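Local coordinates for protein Ala-tRNApro hydrolase ProX (PDB 1WDV) that probably acts as an aminoacyl-tRNA deacylase, hydrolysing mischarged alanyl-tRNA(Pro) in the manner of a trans-editing enzyme for prolyl-tRNA synthetase, at residues Ile107-Asp112 against Glu141-Val146; Ala57-Gly62 against Arg113-Arg118. One frame throughout, in Å; residues are numbered along the deposited sequence.

Interactions 1 and 2 meet in one mixed sheet, where strand 108-112 has strand 146-148 on one flank and strand 55-61 on the other. Interaction 1 is the pairing with the outermost strand; interaction 2 continues from the far end of strand 108-112, where the 3-10 turn that follows packs against the end of strand 55-61. Their centres lie 11 Å apart. Backbone hydrogen bonds of the parallel strands join them, with Ala57 N 2.8 Å from Val108 O and Ala57 O 2.9 Å from Val110 N. A second tie is Asp112, at the end of the strand, whose OD1 accepts from Ile114 N and so connects the strand to the turn of interaction 2.

Interaction 1. Residues Ile107-Asp112 against Glu141-Val146; sequences IVLVVD and EATGAV
A parallel beta pairing adds the outermost strand to the mixed sheet of this editing-domain fold, just after helix 136-143 ends. Val146 stands opposite Val110 and bonds to the residues on either side of it: its N reaches Leu109 O at 3.2 Å, and its O receives Val111 N at 2.9 Å in a fairly straight bond (166° at the hydrogen), nearly along the C=O axis. Side chains alternate between the two faces. Val110 and Val146, whose beta-branched shapes suit extended backbone, point to the face lined by Leu74 of helix 68-75. Leu109 and Val111 instead pack against Leu139 of helix 136-143. Leu109 has CG anti to its backbone N (chi1 -179°); the Leu109 and Thr143 side chains cross at about a right angle, Leu109 CD2 lying 3.5 Å from Thr143 OG1. The same methyl touches Ala145 CB at 3.7 Å, and Val111 CG2 meets that CB at 4.0 Å; alanine is small enough to fit beside both. Gly144, the first residue past the helix, takes a positive phi, which glycine accepts most easily since it has no side chain. Thr143 has its hydroxyl in the crowded position between backbone N and carbonyl carbon (chi1 61°), where it serves the chain on both sides, bonding to Leu139 O one turn back. An alanine here would remove OG1 and CG2 and would probably loosen both the helix end and the packing around Leu109 CD2. Forward along the chain, OG1 closes an ST turn by accepting from Ala145 N at 3.2 Å.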
# COMPACT_ATOMS: atom_id res chain seq x y z
N ILE A 107 -6.44 9.33 6.20
CA ILE A 107 -5.53 9.01 5.10
C ILE A 107 -6.29 8.65 3.83
O ILE A 107 -7.15 7.79 3.83
CB ILE A 107 -4.56 7.90 5.53
CG1 ILE A 107 -3.81 8.37 6.79
CG2 ILE A 107 -3.62 7.55 4.35
CD1 ILE A 107 -2.69 7.44 7.26
N VAL A 108 -5.94 9.35 2.76
CA VAL A 108 -6.57 9.17 1.47
C VAL A 108 -5.84 8.12 0.66
O VAL A 108 -4.62 8.25 0.43
CB VAL A 108 -6.55 10.49 0.72
CG1 VAL A 108 -7.10 10.31 -0.68
CG2 VAL A 108 -7.34 11.53 1.53
N LEU A 109 -6.57 7.11 0.20
CA LEU A 109 -5.94 6.03 -0.58
C LEU A 109 -5.90 6.30 -2.09
O LEU A 109 -6.91 6.73 -2.67
CB LEU A 109 -6.69 4.72 -0.31
CG LEU A 109 -6.20 3.44 -1.00
CD1 LEU A 109 -4.83 3.10 -0.44
CD2 LEU A 109 -7.17 2.29 -0.74
N VAL A 110 -4.75 6.06 -2.69
CA VAL A 110 -4.53 6.24 -4.14
C VAL A 110 -3.92 4.94 -4.66
O VAL A 110 -2.97 4.43 -4.08
CB VAL A 110 -3.54 7.42 -4.42
CG1 VAL A 110 -3.30 7.58 -5.92
CG2 VAL A 110 -4.07 8.73 -3.82
N VAL A 111 -4.44 4.41 -5.77
CA VAL A 111 -3.93 3.15 -6.32
C VAL A 111 -3.43 3.38 -7.74
O VAL A 111 -4.13 3.97 -8.56
CB VAL A 111 -5.05 2.07 -6.33
CG1 VAL A 111 -4.55 0.77 -6.96
CG2 VAL A 111 -5.45 1.75 -4.89
N ASP A 112 -2.19 2.96 -8.02
CA ASP A 112 -1.69 3.14 -9.38
C ASP A 112 -2.44 2.25 -10.36
O ASP A 112 -2.58 1.05 -10.13
CB ASP A 112 -0.21 2.84 -9.48
CG ASP A 112 0.35 3.33 -10.81
OD1 ASP A 112 0.09 2.70 -11.86
OD2 ASP A 112 1.01 4.37 -10.82
N GLU A 141 -12.79 -0.84 -5.37
CA GLU A 141 -14.23 -0.81 -5.21
C GLU A 141 -14.65 -0.66 -3.75
O GLU A 141 -15.59 0.07 -3.43
CB GLU A 141 -14.87 -2.05 -5.82
CG GLU A 141 -16.39 -2.03 -5.72
CD GLU A 141 -17.05 -3.05 -6.59
OE1 GLU A 141 -16.96 -2.93 -7.84
OE2 GLU A 141 -17.67 -3.98 -6.04
N ALA A 142 -13.94 -1.34 -2.86
CA ALA A 142 -14.29 -1.29 -1.44
C ALA A 142 -14.00 0.02 -0.74
O ALA A 142 -14.65 0.37 0.24
CB ALA A 142 -13.57 -2.41 -0.71
N THR A 143 -13.06 0.79 -1.28
CA THR A 143 -12.63 2.01 -0.61
C THR A 143 -12.93 3.32 -1.32
O THR A 143 -12.85 4.40 -0.71
CB THR A 143 -11.12 1.98 -0.42
OG1 THR A 143 -10.50 1.89 -1.71
CG2 THR A 143 -10.69 0.78 0.42
N GLY A 144 -13.26 3.23 -2.61
CA GLY A 144 -13.49 4.44 -3.39
C GLY A 144 -12.18 5.11 -3.72
O GLY A 144 -12.13 6.29 -4.11
N ALA A 145 -11.09 4.36 -3.59
CA ALA A 145 -9.77 4.88 -3.85
C ALA A 145 -9.65 5.54 -5.22
O ALA A 145 -10.28 5.13 -6.21
CB ALA A 145 -8.75 3.75 -3.74
N VAL A 146 -8.82 6.57 -5.25
CA VAL A 146 -8.53 7.29 -6.47
C VAL A 146 -7.53 6.48 -7.31
O VAL A 146 -6.48 6.11 -6.81
CB VAL A 146 -7.84 8.63 -6.15
CG1 VAL A 146 -7.60 9.39 -7.42
CG2 VAL A 146 -8.69 9.43 -5.16

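Interaction 2. Residues Ala57-Gly62 against Arg113-Arg118; sequences AVVIPG and RILLSR
The pyrrolidine ring of Pro61 is the one ring in this contact, and its CG takes the closest approaches of both Ile114 and Leu115, each side chain crossing the ring obliquely. Here a 3-10 turn at the end of strand 108-112 packs on the end of the neighbouring parallel strand 55-61 in the mixed sheet, by apolar contact without a hydrogen bond between them. Proline suits this place because its compact apolar ring offers CG to two hydrocarbon side chains at once. Leu115 contributes most of the apolar contact: CG lies anti to its carbonyl carbon (chi1 -63°), and the two methyls divide the work. CD2 lies 3.6 Å from Pro61 CG, whereas CD1 reaches back along the strand to Val59 CG1 at 3.8 Å, near Val59 O as well. Val43 of strand 43-50 also touches both Val59 and Leu115, so the leucine ends in a buried apolar setting. The turn is shaped by its own backbone, with Leu116 N bonded to Arg113 O at 3.0 Å and a type I turn following from Leu115 to Arg118. Ile114 has CG1 anti to its N and CG2 in the crowded position, which sets that methyl unusually tightly against the ring: Ile114 CG2 is 3.2 Å from Pro61 CG.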
# COMPACT_ATOMS: atom_id res chain seq x y z
N ALA A 57 -2.02 7.45 1.21
CA ALA A 57 -1.40 6.11 1.18
C ALA A 57 -1.49 5.80 -0.31
O ALA A 57 -2.57 5.74 -0.87
CB ALA A 57 -2.22 5.11 1.99
N VAL A 58 -0.33 5.60 -0.94
CA VAL A 58 -0.26 5.41 -2.38
C VAL A 58 0.31 4.02 -2.67
O VAL A 58 1.46 3.73 -2.35
CB VAL A 58 0.66 6.52 -2.99
CG1 VAL A 58 0.62 6.46 -4.54
CG2 VAL A 58 0.19 7.90 -2.47
N VAL A 59 -0.50 3.18 -3.31
CA VAL A 59 -0.12 1.82 -3.62
C VAL A 59 0.44 1.70 -5.02
O VAL A 59 -0.27 1.99 -6.00
CB VAL A 59 -1.33 0.85 -3.48
CG1 VAL A 59 -0.89 -0.55 -3.70
CG2 VAL A 59 -1.94 1.00 -2.07
N ILE A 60 1.71 1.30 -5.11
CA ILE A 60 2.38 1.17 -6.40
C ILE A 60 3.10 -0.16 -6.54
O ILE A 60 3.33 -0.87 -5.55
CB ILE A 60 3.42 2.32 -6.64
CG1 ILE A 60 4.61 2.18 -5.69
CG2 ILE A 60 2.75 3.71 -6.41
CD1 ILE A 60 5.79 3.14 -6.04
N PRO A 61 3.42 -0.56 -7.78
CA PRO A 61 4.13 -1.82 -8.07
C PRO A 61 5.50 -1.80 -7.40
O PRO A 61 6.13 -0.75 -7.29
CB PRO A 61 4.27 -1.82 -9.59
CG PRO A 61 3.18 -0.93 -10.04
CD PRO A 61 3.12 0.17 -9.03
N GLY A 62 5.96 -2.96 -6.98
CA GLY A 62 7.23 -3.05 -6.27
C GLY A 62 8.46 -2.69 -7.05
O GLY A 62 9.50 -2.34 -6.44
N ARG A 113 -2.91 2.83 -11.46
CA ARG A 113 -3.73 2.04 -12.39
C ARG A 113 -3.01 0.87 -13.04
O ARG A 113 -3.68 -0.05 -13.50
CB ARG A 113 -4.38 2.94 -13.47
CG ARG A 113 -3.72 2.91 -14.82
CD ARG A 113 -4.33 3.88 -15.81
NE ARG A 113 -4.37 5.26 -15.34
CZ ARG A 113 -5.46 5.87 -14.88
NH1 ARG A 113 -6.63 5.24 -14.82
NH2 ARG A 113 -5.37 7.13 -14.48
N ILE A 114 -1.68 0.90 -13.09
CA ILE A 114 -0.98 -0.23 -13.70
C ILE A 114 -1.27 -1.53 -12.93
O ILE A 114 -1.12 -2.63 -13.47
CB ILE A 114 0.56 0.04 -13.79
CG1 ILE A 114 1.23 -1.00 -14.68
CG2 ILE A 114 1.19 -0.02 -12.44
CD1 ILE A 114 2.63 -0.61 -15.10
N LEU A 115 -1.73 -1.41 -11.69
CA LEU A 115 -2.03 -2.60 -10.91
C LEU A 115 -3.42 -3.18 -11.18
O LEU A 115 -3.68 -4.31 -10.80
CB LEU A 115 -1.95 -2.28 -9.41
CG LEU A 115 -0.56 -1.87 -8.89
CD1 LEU A 115 -0.73 -1.40 -7.44
CD2 LEU A 115 0.42 -3.05 -9.00
N LEU A 116 -4.29 -2.44 -11.86
CA LEU A 116 -5.65 -2.92 -12.02
C LEU A 116 -5.90 -4.20 -12.82
O LEU A 116 -6.86 -4.93 -12.53
CB LEU A 116 -6.52 -1.77 -12.52
CG LEU A 116 -6.70 -0.71 -11.42
CD1 LEU A 116 -7.46 0.46 -12.00
CD2 LEU A 116 -7.46 -1.32 -10.23
N SER A 117 -5.04 -4.49 -13.80
CA SER A 117 -5.22 -5.71 -14.57
C SER A 117 -4.71 -6.94 -13.83
O SER A 117 -4.98 -8.07 -14.23
CB SER A 117 -4.48 -5.61 -15.91
OG SER A 117 -3.10 -5.47 -15.68
N ARG A 118 -3.97 -6.73 -12.74
CA ARG A 118 -3.45 -7.87 -11.98
C ARG A 118 -4.51 -8.39 -11.01
O ARG A 118 -5.07 -7.63 -10.21
CB ARG A 118 -2.17 -7.47 -11.21
CG ARG A 118 -1.44 -8.68 -10.60
CD ARG A 118 -0.60 -9.43 -11.64
NE ARG A 118 0.62 -8.69 -11.98
CZ ARG A 118 1.51 -9.16 -12.84
NH1 ARG A 118 1.29 -10.32 -13.45
NH2 ARG A 118 2.64 -8.50 -13.06